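Long-range contacts in betainyl-CoA thiolase (Pseudomonas putida, PDB 2HLJ), which probably acts on coenzyme A thioesters, with betainyl-CoA a likely substrate, as a hotdog-fold acyltransferase or thioesterase: residues V70-Q81 with V92-G100; T80-L90 with L133-Q144. All coordinates share one frame; numbering follows the deposited sequence.

Both contacts use the hairpin of strands 75-85 and 89-98 in the antiparallel sheet of a hotdog-fold protein, a putative thioesterase. Contact 1 pairs the two strands along most of their length. Contact 2 takes over where the hairpin runs on toward its turn and docks it on the end of helix 127-138 and the loop that follows. Their centres lie about 19 Å apart. T80 and Q81 belong to both, and L83 of contact 2 packs on Y93 of contact 1, with L83 CD1 3.8 Å from Y93 CB. Helix 25-43 also meets both, touching V70, V78 and H94 in contact 1 and L90, L133 and L136 in contact 2.

Contact 1 (V70-Q81 with V92-G100); sequences VKLGTEVWVQTQ and VYHSLHRAG
W77 and H97 face each other across an antiparallel beta hairpin, part of the sheet of the hotdog fold. They form a hydrogen-bonded pair. H97 CB sits over one face of the indole, 3.6 Å from the centroid of the W77 five-membered ring, a CH-pi contact. The two rings are nearly parallel, 9° apart, but slid so far that they barely overlap. Q79 covers the imidazole instead. Its amide lies stacked on one face of H97, planes 13° apart, with OE1 over the ring centre. W77 NE1 donates to Q79 OE1 at 3.0 Å, within the indole plane and almost straight, which holds the amide in place. The Q79 chain is extended beyond CG (chi2 172°), and this carries the amide over the ring. At the edge of the H97 imidazole, NE2 shares a hydrogen bond with S95 OG.

The other face of the sheet carries V78, L96, T80 and H94. L96 CD1 also meets V76 CG2 at 3.8 Å, and helix 25-43 packs on V78. T36 of that helix bonds H94 NE2. T80 OG1 also bonds T7, and it meets H94 ND1 at 2.8 Å, at the edge of the imidazole and in its plane.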
loop_
_atom_site.group_PDB
_atom_site.type_symbol
_atom_site.label_atom_id
_atom_site.label_comp_id
_atom_site.label_asym_id
_atom_site.label_seq_id
_atom_site.Cartn_x
_atom_site.Cartn_y
_atom_site.Cartn_z
ATOM N N VAL A 70 -13.329 -4.723 5.703
ATOM C CA VAL A 70 -14.254 -3.617 5.719
ATOM C C VAL A 70 -15.253 -3.873 4.620
ATOM O O VAL A 70 -14.887 -4.137 3.478
ATOM C CB VAL A 70 -13.514 -2.276 5.530
ATOM C CG1 VAL A 70 -14.481 -1.139 5.551
ATOM C CG2 VAL A 70 -12.454 -2.106 6.633
ATOM N N LYS A 71 -16.522 -3.833 4.980
ATOM C CA LYS A 71 -17.566 -4.254 4.090
ATOM C C LYS A 71 -18.151 -3.064 3.305
ATOM O O LYS A 71 -18.084 -1.899 3.724
ATOM C CB LYS A 71 -18.675 -4.998 4.869
ATOM C CG LYS A 71 -18.257 -6.296 5.568
ATOM C CD LYS A 71 -19.431 -6.853 6.350
ATOM C CE LYS A 71 -19.101 -8.139 7.107
ATOM N NZ LYS A 71 -18.636 -9.257 6.225
ATOM N N LEU A 72 -18.749 -3.376 2.170
ATOM C CA LEU A 72 -19.567 -2.397 1.428
ATOM C C LEU A 72 -20.447 -1.510 2.315
ATOM O O LEU A 72 -21.166 -2.005 3.174
ATOM C CB LEU A 72 -20.474 -3.129 0.457
ATOM C CG LEU A 72 -21.323 -2.267 -0.490
ATOM C CD1 LEU A 72 -20.411 -1.467 -1.430
ATOM C CD2 LEU A 72 -22.239 -3.176 -1.295
ATOM N N GLY A 73 -20.390 -0.194 2.096
ATOM C CA GLY A 73 -21.267 0.762 2.789
ATOM C C GLY A 73 -20.795 1.188 4.159
ATOM O O GLY A 73 -21.401 2.043 4.802
ATOM N N THR A 74 -19.695 0.630 4.624
ATOM C CA THR A 74 -19.171 1.040 5.879
ATOM C C THR A 74 -18.692 2.498 5.808
ATOM O O THR A 74 -17.980 2.891 4.851
ATOM C CB THR A 74 -18.023 0.129 6.301
ATOM O OG1 THR A 74 -18.481 -1.232 6.326
ATOM C CG2 THR A 74 -17.538 0.509 7.683
ATOM N N GLU A 75 -19.107 3.298 6.802
ATOM C CA GLU A 75 -18.623 4.673 6.958
ATOM C C GLU A 75 -17.334 4.614 7.745
ATOM O O GLU A 75 -17.324 4.142 8.862
ATOM C CB GLU A 75 -19.646 5.529 7.696
ATOM C CG GLU A 75 -20.943 5.705 6.886
ATOM C CD GLU A 75 -22.168 6.061 7.757
ATOM O OE1 GLU A 75 -22.628 5.201 8.551
ATOM O OE2 GLU A 75 -22.684 7.188 7.606
ATOM N N VAL A 76 -16.256 5.097 7.154
ATOM C CA VAL A 76 -14.957 5.005 7.780
ATOM C C VAL A 76 -14.323 6.382 7.824
ATOM O O VAL A 76 -14.692 7.266 7.054
ATOM C CB VAL A 76 -14.009 3.988 7.049
ATOM C CG1 VAL A 76 -14.570 2.551 7.109
ATOM C CG2 VAL A 76 -13.676 4.422 5.591
ATOM N N TRP A 77 -13.361 6.544 8.721
ATOM C CA TRP A 77 -12.566 7.755 8.795
ATOM C C TRP A 77 -11.114 7.433 9.080
ATOM O O TRP A 77 -10.784 6.367 9.626
ATOM C CB TRP A 77 -13.106 8.742 9.867
ATOM C CG TRP A 77 -12.947 8.364 11.284
ATOM C CD1 TRP A 77 -11.842 8.577 12.080
ATOM C CD2 TRP A 77 -13.929 7.756 12.125
ATOM N NE1 TRP A 77 -12.090 8.118 13.349
ATOM C CE2 TRP A 77 -13.354 7.597 13.397
ATOM C CE3 TRP A 77 -15.241 7.302 11.919
ATOM C CZ2 TRP A 77 -14.038 6.999 14.460
ATOM C CZ3 TRP A 77 -15.915 6.729 12.980
ATOM C CH2 TRP A 77 -15.303 6.564 14.224
ATOM N N VAL A 78 -10.253 8.392 8.732
ATOM C CA VAL A 78 -8.822 8.272 8.973
ATOM C C VAL A 78 -8.381 9.168 10.091
ATOM O O VAL A 78 -8.739 10.340 10.113
ATOM C CB VAL A 78 -8.015 8.648 7.693
ATOM C CG1 VAL A 78 -6.552 8.347 7.875
ATOM C CG2 VAL A 78 -8.570 7.925 6.500
ATOM N N GLN A 79 -7.573 8.621 11.010
ATOM C CA GLN A 79 -6.849 9.424 11.986
ATOM C C GLN A 79 -5.387 9.507 11.571
ATOM O O GLN A 79 -4.831 8.565 11.040
ATOM C CB GLN A 79 -6.990 8.827 13.408
ATOM C CG GLN A 79 -8.393 9.119 13.943
ATOM C CD GLN A 79 -8.751 8.452 15.235
ATOM O OE1 GLN A 79 -9.925 8.271 15.486
ATOM N NE2 GLN A 79 -7.766 8.068 16.053
ATOM N N THR A 80 -4.773 10.652 11.786
ATOM C CA THR A 80 -3.442 10.893 11.238
ATOM C C THR A 80 -2.572 11.517 12.325
ATOM O O THR A 80 -3.000 12.448 13.005
ATOM C CB THR A 80 -3.480 11.791 10.023
ATOM O OG1 THR A 80 -4.368 11.256 9.006
ATOM C CG2 THR A 80 -2.082 11.976 9.466
ATOM N N GLN A 81 -1.388 10.956 12.515
ATOM C CA GLN A 81 -0.348 11.553 13.378
ATOM C C GLN A 81 0.932 11.816 12.590
ATOM O O GLN A 81 1.328 11.035 11.692
ATOM C CB GLN A 81 -0.002 10.641 14.521
ATOM C CG GLN A 81 -1.158 10.250 15.376
ATOM C CD GLN A 81 -0.711 9.567 16.673
ATOM O OE1 GLN A 81 0.157 10.065 17.371
ATOM N NE2 GLN A 81 -1.334 8.435 16.996
ATOM N N VAL A 92 4.650 9.991 8.677
ATOM C CA VAL A 92 3.248 10.012 9.087
ATOM C C VAL A 92 2.667 8.627 9.369
ATOM O O VAL A 92 3.199 7.620 8.923
ATOM C CB VAL A 92 2.359 10.703 8.019
ATOM C CG1 VAL A 92 2.860 12.120 7.785
ATOM C CG2 VAL A 92 2.363 9.924 6.730
ATOM N N TYR A 93 1.577 8.609 10.130
ATOM C CA TYR A 93 0.934 7.371 10.532
ATOM C C TYR A 93 -0.545 7.596 10.397
ATOM O O TYR A 93 -1.057 8.542 10.987
ATOM C CB TYR A 93 1.274 7.053 12.006
ATOM C CG TYR A 93 0.673 5.763 12.561
ATOM C CD1 TYR A 93 1.286 4.559 12.347
ATOM C CD2 TYR A 93 -0.473 5.773 13.333
ATOM C CE1 TYR A 93 0.782 3.382 12.853
ATOM C CE2 TYR A 93 -1.005 4.604 13.851
ATOM C CZ TYR A 93 -0.361 3.399 13.597
ATOM O OH TYR A 93 -0.795 2.208 14.125
ATOM N N HIS A 94 -1.201 6.803 9.544
ATOM C CA HIS A 94 -2.638 6.840 9.371
ATOM C C HIS A 94 -3.245 5.589 9.982
ATOM O O HIS A 94 -2.645 4.506 9.921
ATOM C CB HIS A 94 -3.019 6.840 7.881
ATOM C CG HIS A 94 -2.594 8.049 7.114
ATOM N ND1 HIS A 94 -3.011 9.330 7.425
ATOM C CD2 HIS A 94 -1.828 8.159 6.003
ATOM C CE1 HIS A 94 -2.503 10.172 6.546
ATOM N NE2 HIS A 94 -1.819 9.482 5.649
ATOM N N SER A 95 -4.419 5.729 10.585
ATOM C CA SER A 95 -5.187 4.598 11.058
ATOM C C SER A 95 -6.636 4.742 10.555
ATOM O O SER A 95 -7.131 5.855 10.314
ATOM C CB SER A 95 -5.089 4.435 12.584
ATOM O OG SER A 95 -5.525 5.623 13.268
ATOM N N LEU A 96 -7.276 3.609 10.313
ATOM C CA LEU A 96 -8.623 3.580 9.754
ATOM C C LEU A 96 -9.583 3.108 10.813
ATOM O O LEU A 96 -9.296 2.166 11.536
ATOM C CB LEU A 96 -8.720 2.669 8.531
ATOM C CG LEU A 96 -10.011 2.753 7.684
ATOM C CD1 LEU A 96 -10.161 4.062 6.931
ATOM C CD2 LEU A 96 -10.096 1.566 6.738
ATOM N N HIS A 97 -10.754 3.749 10.864
ATOM C CA HIS A 97 -11.709 3.558 11.962
ATOM C C HIS A 97 -13.144 3.542 11.453
ATOM O O HIS A 97 -13.447 4.087 10.368
ATOM C CB HIS A 97 -11.589 4.720 12.978
ATOM C CG HIS A 97 -10.198 4.923 13.506
ATOM N ND1 HIS A 97 -9.812 4.533 14.767
ATOM C CD2 HIS A 97 -9.108 5.481 12.934
ATOM C CE1 HIS A 97 -8.530 4.805 14.936
ATOM N NE2 HIS A 97 -8.075 5.376 13.831
ATOM N N ARG A 98 -14.021 2.951 12.273
ATOM C CA ARG A 98 -15.476 3.021 12.089
ATOM C C ARG A 98 -16.164 3.138 13.437
ATOM O O ARG A 98 -15.588 2.774 14.461
ATOM C CB ARG A 98 -16.012 1.800 11.356
ATOM C CG ARG A 98 -15.938 0.490 12.118
ATOM C CD ARG A 98 -16.501 -0.630 11.242
ATOM N NE ARG A 98 -16.508 -1.949 11.881
ATOM C CZ ARG A 98 -17.391 -2.375 12.779
ATOM N NH1 ARG A 98 -18.371 -1.597 13.221
ATOM N NH2 ARG A 98 -17.285 -3.603 13.260
ATOM N N ALA A 99 -17.393 3.657 13.432
ATOM C CA ALA A 99 -18.161 3.826 14.683
ATOM C C ALA A 99 -18.512 2.483 15.298
ATOM O O ALA A 99 -18.807 1.509 14.584
ATOM C CB ALA A 99 -19.445 4.631 14.419
ATOM N N GLY A 100 -18.453 2.426 16.620
ATOM C CA GLY A 100 -18.932 1.258 17.358
ATOM C C GLY A 100 -17.977 0.090 17.409
ATOM O O GLY A 100 -18.364 -1.007 17.826
HETATM O O HOH W 1 -18.537 4.690 11.087
HETATM O O HOH W 2 -3.368 7.569 13.493
#

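Contact 2 (T80-L90 with L133-Q144)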
loop_
_atom_site.group_PDB
_atom_site.type_symbol
_atom_site.label_atom_id
_atom_site.label_comp_id
_atom_site.label_asym_id
_atom_site.label_seq_id
_atom_site.Cartn_x
_atom_site.Cartn_y
_atom_site.Cartn_z
ATOM N N THR A 80 -4.773 10.652 11.786
ATOM C CA THR A 80 -3.442 10.893 11.238
ATOM C C THR A 80 -2.572 11.517 12.325
ATOM O O THR A 80 -3.000 12.448 13.005
ATOM C CB THR A 80 -3.480 11.791 10.023
ATOM O OG1 THR A 80 -4.368 11.256 9.006
ATOM C CG2 THR A 80 -2.082 11.976 9.466
ATOM N N GLN A 81 -1.388 10.956 12.515
ATOM C CA GLN A 81 -0.348 11.553 13.378
ATOM C C GLN A 81 0.932 11.816 12.590
ATOM O O GLN A 81 1.328 11.035 11.692
ATOM C CB GLN A 81 -0.002 10.641 14.521
ATOM C CG GLN A 81 -1.158 10.250 15.376
ATOM C CD GLN A 81 -0.711 9.567 16.673
ATOM O OE1 GLN A 81 0.157 10.065 17.371
ATOM N NE2 GLN A 81 -1.334 8.435 16.996
ATOM N N ILE A 82 1.582 12.917 12.941
ATOM C CA ILE A 82 2.863 13.276 12.388
ATOM C C ILE A 82 3.892 12.716 13.364
ATOM O O ILE A 82 3.924 13.097 14.522
ATOM C CB ILE A 82 2.975 14.821 12.193
ATOM C CG1 ILE A 82 1.976 15.260 11.111
ATOM C CG2 ILE A 82 4.400 15.232 11.801
ATOM C CD1 ILE A 82 1.749 16.737 11.061
ATOM N N LEU A 83 4.707 11.785 12.883
ATOM C CA LEU A 83 5.692 11.122 13.713
ATOM C C LEU A 83 6.999 11.881 13.733
ATOM O O LEU A 83 7.780 11.729 14.658
ATOM C CB LEU A 83 5.947 9.716 13.202
ATOM C CG LEU A 83 4.696 8.875 13.038
ATOM C CD1 LEU A 83 5.045 7.561 12.364
ATOM C CD2 LEU A 83 4.027 8.710 14.395
ATOM N N GLY A 84 7.232 12.718 12.727
ATOM C CA GLY A 84 8.549 13.364 12.576
ATOM C C GLY A 84 8.633 14.032 11.220
ATOM O O GLY A 84 7.834 13.739 10.345
ATOM N N PHE A 85 9.557 14.976 11.061
ATOM C CA PHE A 85 9.825 15.553 9.757
ATOM C C PHE A 85 11.190 16.191 9.761
ATOM O O PHE A 85 11.722 16.501 10.834
ATOM C CB PHE A 85 8.731 16.547 9.336
ATOM C CG PHE A 85 8.652 17.781 10.182
ATOM C CD1 PHE A 85 9.421 18.892 9.888
ATOM C CD2 PHE A 85 7.785 17.842 11.260
ATOM C CE1 PHE A 85 9.312 20.042 10.658
ATOM C CE2 PHE A 85 7.693 18.973 12.050
ATOM C CZ PHE A 85 8.436 20.079 11.742
ATOM N N ASP A 86 11.782 16.347 8.574
ATOM C CA ASP A 86 13.057 17.043 8.486
ATOM C C ASP A 86 12.925 18.158 7.480
ATOM O O ASP A 86 11.836 18.664 7.300
ATOM C CB ASP A 86 14.211 16.068 8.222
ATOM C CG ASP A 86 14.072 15.288 6.921
ATOM O OD1 ASP A 86 13.357 15.728 5.978
ATOM O OD2 ASP A 86 14.720 14.228 6.843
ATOM N N ARG A 87 14.006 18.559 6.830
ATOM C CA ARG A 87 13.941 19.667 5.880
ATOM C C ARG A 87 13.030 19.377 4.686
ATOM O O ARG A 87 12.467 20.287 4.139
ATOM C CB ARG A 87 15.347 20.052 5.402
ATOM C CG ARG A 87 16.222 20.615 6.513
ATOM C CD ARG A 87 17.565 21.167 6.004
ATOM N N LYS A 88 12.890 18.116 4.280
ATOM C CA LYS A 88 12.087 17.797 3.105
ATOM C C LYS A 88 11.263 16.505 3.158
ATOM O O LYS A 88 10.591 16.165 2.165
ATOM C CB LYS A 88 12.965 17.784 1.862
ATOM C CG LYS A 88 14.001 16.712 1.842
ATOM C CD LYS A 88 15.109 17.039 0.812
ATOM C CE LYS A 88 15.854 15.775 0.392
ATOM N NZ LYS A 88 16.869 15.925 -0.707
ATOM N N ARG A 89 11.273 15.821 4.295
ATOM C CA ARG A 89 10.534 14.561 4.447
ATOM C C ARG A 89 9.530 14.655 5.576
ATOM O O ARG A 89 9.763 15.335 6.532
ATOM C CB ARG A 89 11.489 13.377 4.696
ATOM C CG ARG A 89 12.180 12.848 3.427
ATOM C CD ARG A 89 13.442 12.060 3.759
ATOM N NE ARG A 89 14.425 12.999 4.243
ATOM C CZ ARG A 89 15.368 13.569 3.502
ATOM N NH1 ARG A 89 15.540 13.241 2.224
ATOM N NH2 ARG A 89 16.161 14.463 4.067
ATOM N N LEU A 90 8.379 14.004 5.398
ATOM C CA LEU A 90 7.375 13.916 6.436
ATOM C C LEU A 90 7.168 12.442 6.807
ATOM O O LEU A 90 7.044 11.604 5.933
ATOM C CB LEU A 90 6.088 14.563 5.931
ATOM C CG LEU A 90 4.925 14.723 6.898
ATOM C CD1 LEU A 90 5.304 15.517 8.147
ATOM C CD2 LEU A 90 3.739 15.374 6.157
ATOM N N LEU A 133 3.209 22.393 11.020
ATOM C CA LEU A 133 3.540 21.030 11.409
ATOM C C LEU A 133 3.812 20.919 12.919
ATOM O O LEU A 133 3.341 19.996 13.580
ATOM C CB LEU A 133 4.773 20.530 10.618
ATOM C CG LEU A 133 4.532 20.241 9.132
ATOM C CD1 LEU A 133 5.824 19.960 8.384
ATOM C CD2 LEU A 133 3.562 19.102 8.941
ATOM N N ASN A 134 4.569 21.857 13.463
ATOM C CA ASN A 134 4.827 21.857 14.913
ATOM C C ASN A 134 3.534 22.041 15.718
ATOM O O ASN A 134 3.356 21.421 16.771
ATOM C CB ASN A 134 5.820 22.938 15.285
ATOM C CG ASN A 134 7.242 22.633 14.821
ATOM O OD1 ASN A 134 7.644 21.491 14.718
ATOM N ND2 ASN A 134 8.010 23.674 14.589
ATOM N N HIS A 135 2.638 22.895 15.225
ATOM C CA HIS A 135 1.321 23.120 15.873
ATOM C C HIS A 135 0.519 21.809 15.974
ATOM O O HIS A 135 0.015 21.427 17.045
ATOM C CB HIS A 135 0.553 24.170 15.081
ATOM C CG HIS A 135 -0.790 24.509 15.653
ATOM N ND1 HIS A 135 -0.935 25.197 16.837
ATOM C CD2 HIS A 135 -2.044 24.262 15.205
ATOM C CE1 HIS A 135 -2.220 25.348 17.103
ATOM N NE2 HIS A 135 -2.915 24.799 16.128
ATOM N N LEU A 136 0.423 21.101 14.856
ATOM C CA LEU A 136 -0.275 19.799 14.816
ATOM C C LEU A 136 0.346 18.765 15.732
ATOM O O LEU A 136 -0.341 18.035 16.443
ATOM C CB LEU A 136 -0.300 19.249 13.392
ATOM C CG LEU A 136 -1.346 19.859 12.464
ATOM C CD1 LEU A 136 -1.203 19.225 11.106
ATOM C CD2 LEU A 136 -2.741 19.625 13.022
ATOM N N VAL A 137 1.657 18.679 15.686
ATOM C CA VAL A 137 2.410 17.791 16.578
ATOM C C VAL A 137 2.127 18.075 18.059
ATOM O O VAL A 137 1.883 17.143 18.836
ATOM C CB VAL A 137 3.914 17.871 16.249
ATOM C CG1 VAL A 137 4.789 17.182 17.313
ATOM C CG2 VAL A 137 4.160 17.253 14.840
ATOM N N GLU A 138 2.146 19.359 18.440
ATOM C CA GLU A 138 1.866 19.773 19.827
ATOM C C GLU A 138 0.494 19.295 20.297
ATOM O O GLU A 138 0.302 18.960 21.474
ATOM C CB GLU A 138 1.936 21.301 19.963
ATOM C CG GLU A 138 3.364 21.895 19.880
ATOM C CD GLU A 138 3.406 23.436 19.680
ATOM O OE1 GLU A 138 2.559 24.161 20.275
ATOM O OE2 GLU A 138 4.302 23.918 18.938
ATOM N N GLN A 139 -0.461 19.278 19.375
ATOM C CA GLN A 139 -1.806 18.788 19.653
ATOM C C GLN A 139 -1.922 17.251 19.768
ATOM O O GLN A 139 -3.031 16.759 20.013
ATOM C CB GLN A 139 -2.773 19.289 18.571
ATOM C CG GLN A 139 -2.967 20.786 18.543
ATOM C CD GLN A 139 -3.893 21.214 17.413
ATOM O OE1 GLN A 139 -3.874 20.641 16.336
ATOM N NE2 GLN A 139 -4.691 22.240 17.662
ATOM N N GLN A 140 -0.819 16.509 19.580
ATOM C CA GLN A 140 -0.765 15.026 19.750
ATOM C C GLN A 140 -0.454 14.482 21.156
ATOM O O GLN A 140 -0.290 13.269 21.323
ATOM C CB GLN A 140 0.246 14.396 18.778
ATOM C CG GLN A 140 -0.132 14.644 17.340
ATOM C CD GLN A 140 0.847 14.123 16.297
ATOM O OE1 GLN A 140 0.540 14.195 15.125
ATOM N NE2 GLN A 140 2.023 13.634 16.704
ATOM N N GLU A 141 -0.362 15.339 22.157
ATOM C CA GLU A 141 -0.078 14.856 23.520
ATOM C C GLU A 141 -1.113 13.837 24.026
ATOM O O GLU A 141 -0.763 12.923 24.764
ATOM C CB GLU A 141 0.068 16.026 24.505
ATOM C CG GLU A 141 1.264 16.958 24.202
ATOM C CD GLU A 141 2.588 16.212 24.033
ATOM O OE1 GLU A 141 2.968 15.426 24.941
ATOM O OE2 GLU A 141 3.248 16.425 22.988
ATOM N N GLY A 142 -2.366 13.954 23.597
ATOM C CA GLY A 142 -3.418 13.020 24.032
ATOM C C GLY A 142 -3.629 11.784 23.168
ATOM O O GLY A 142 -4.371 10.877 23.552
ATOM N N ALA A 143 -2.995 11.743 21.998
ATOM C CA ALA A 143 -3.271 10.696 21.013
ATOM C C ALA A 143 -2.785 9.320 21.480
ATOM O O ALA A 143 -1.814 9.205 22.229
ATOM C CB ALA A 143 -2.631 11.052 19.662
ATOM N N GLN A 144 -3.488 8.283 21.035
ATOM C CA GLN A 144 -3.050 6.919 21.269
ATOM C C GLN A 144 -1.735 6.670 20.518
ATOM O O GLN A 144 -1.636 6.988 19.334
ATOM C CB GLN A 144 -4.136 5.947 20.793
ATOM C CG GLN A 144 -3.839 4.472 21.085
ATOM C CD GLN A 144 -4.993 3.808 21.803
ATOM O OE1 GLN A 144 -5.279 4.136 22.960
ATOM N NE2 GLN A 144 -5.673 2.887 21.122
HETATM O O HOH W 3 -2.175 14.435 14.971
#
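I82 lies against helix 133-138, where the hotdog hairpin meets the C-terminal helix. Strand 80-85 passes this helix with axes 8.4 Å apart at closest approach, at 112°. The apolar side is tight. I82 CD1 touches L133 CD2 at 3.7 Å and also reaches L136 CD1, while I82 CG2 packs on V137 CG2. CG1 of I82 lies anti to the carbonyl carbon (chi1 -66°) and CG2 anti to the backbone N, which sends CD1 to L133 and L136 and CG2 to V137. L133 CD1 stands over the centre of the F85 ring, 3.9 Å from its centroid and only 6° off the normal. I43 of helix 25-43 also touches L133 and L136.

The Q140 part is polar and well bonded. Its amide clasps the backbone of I82 at both ends. I82 N donates to Q140 OE1 at 2.7 Å, in the carbonyl plane and on a lone pair. Q140 NE2 returns a bond to I82 O at 2.9 Å. A water links Q140 OE1 to T80 O. The outer side is looser: Q81 NE2 reaches Q144 O at 2.8 Å, but Q81 OE1 only brushes A143 CB, and the exposed Q144 side chain leads away. A leucine in place of Q140 would probably leave I82 N and O without these mates and take from the water one of its two acceptors. The paired bonds imply that the Q140 side-chain amide satisfies the backbone N-H and C=O of I82, much as a neighbouring strand would.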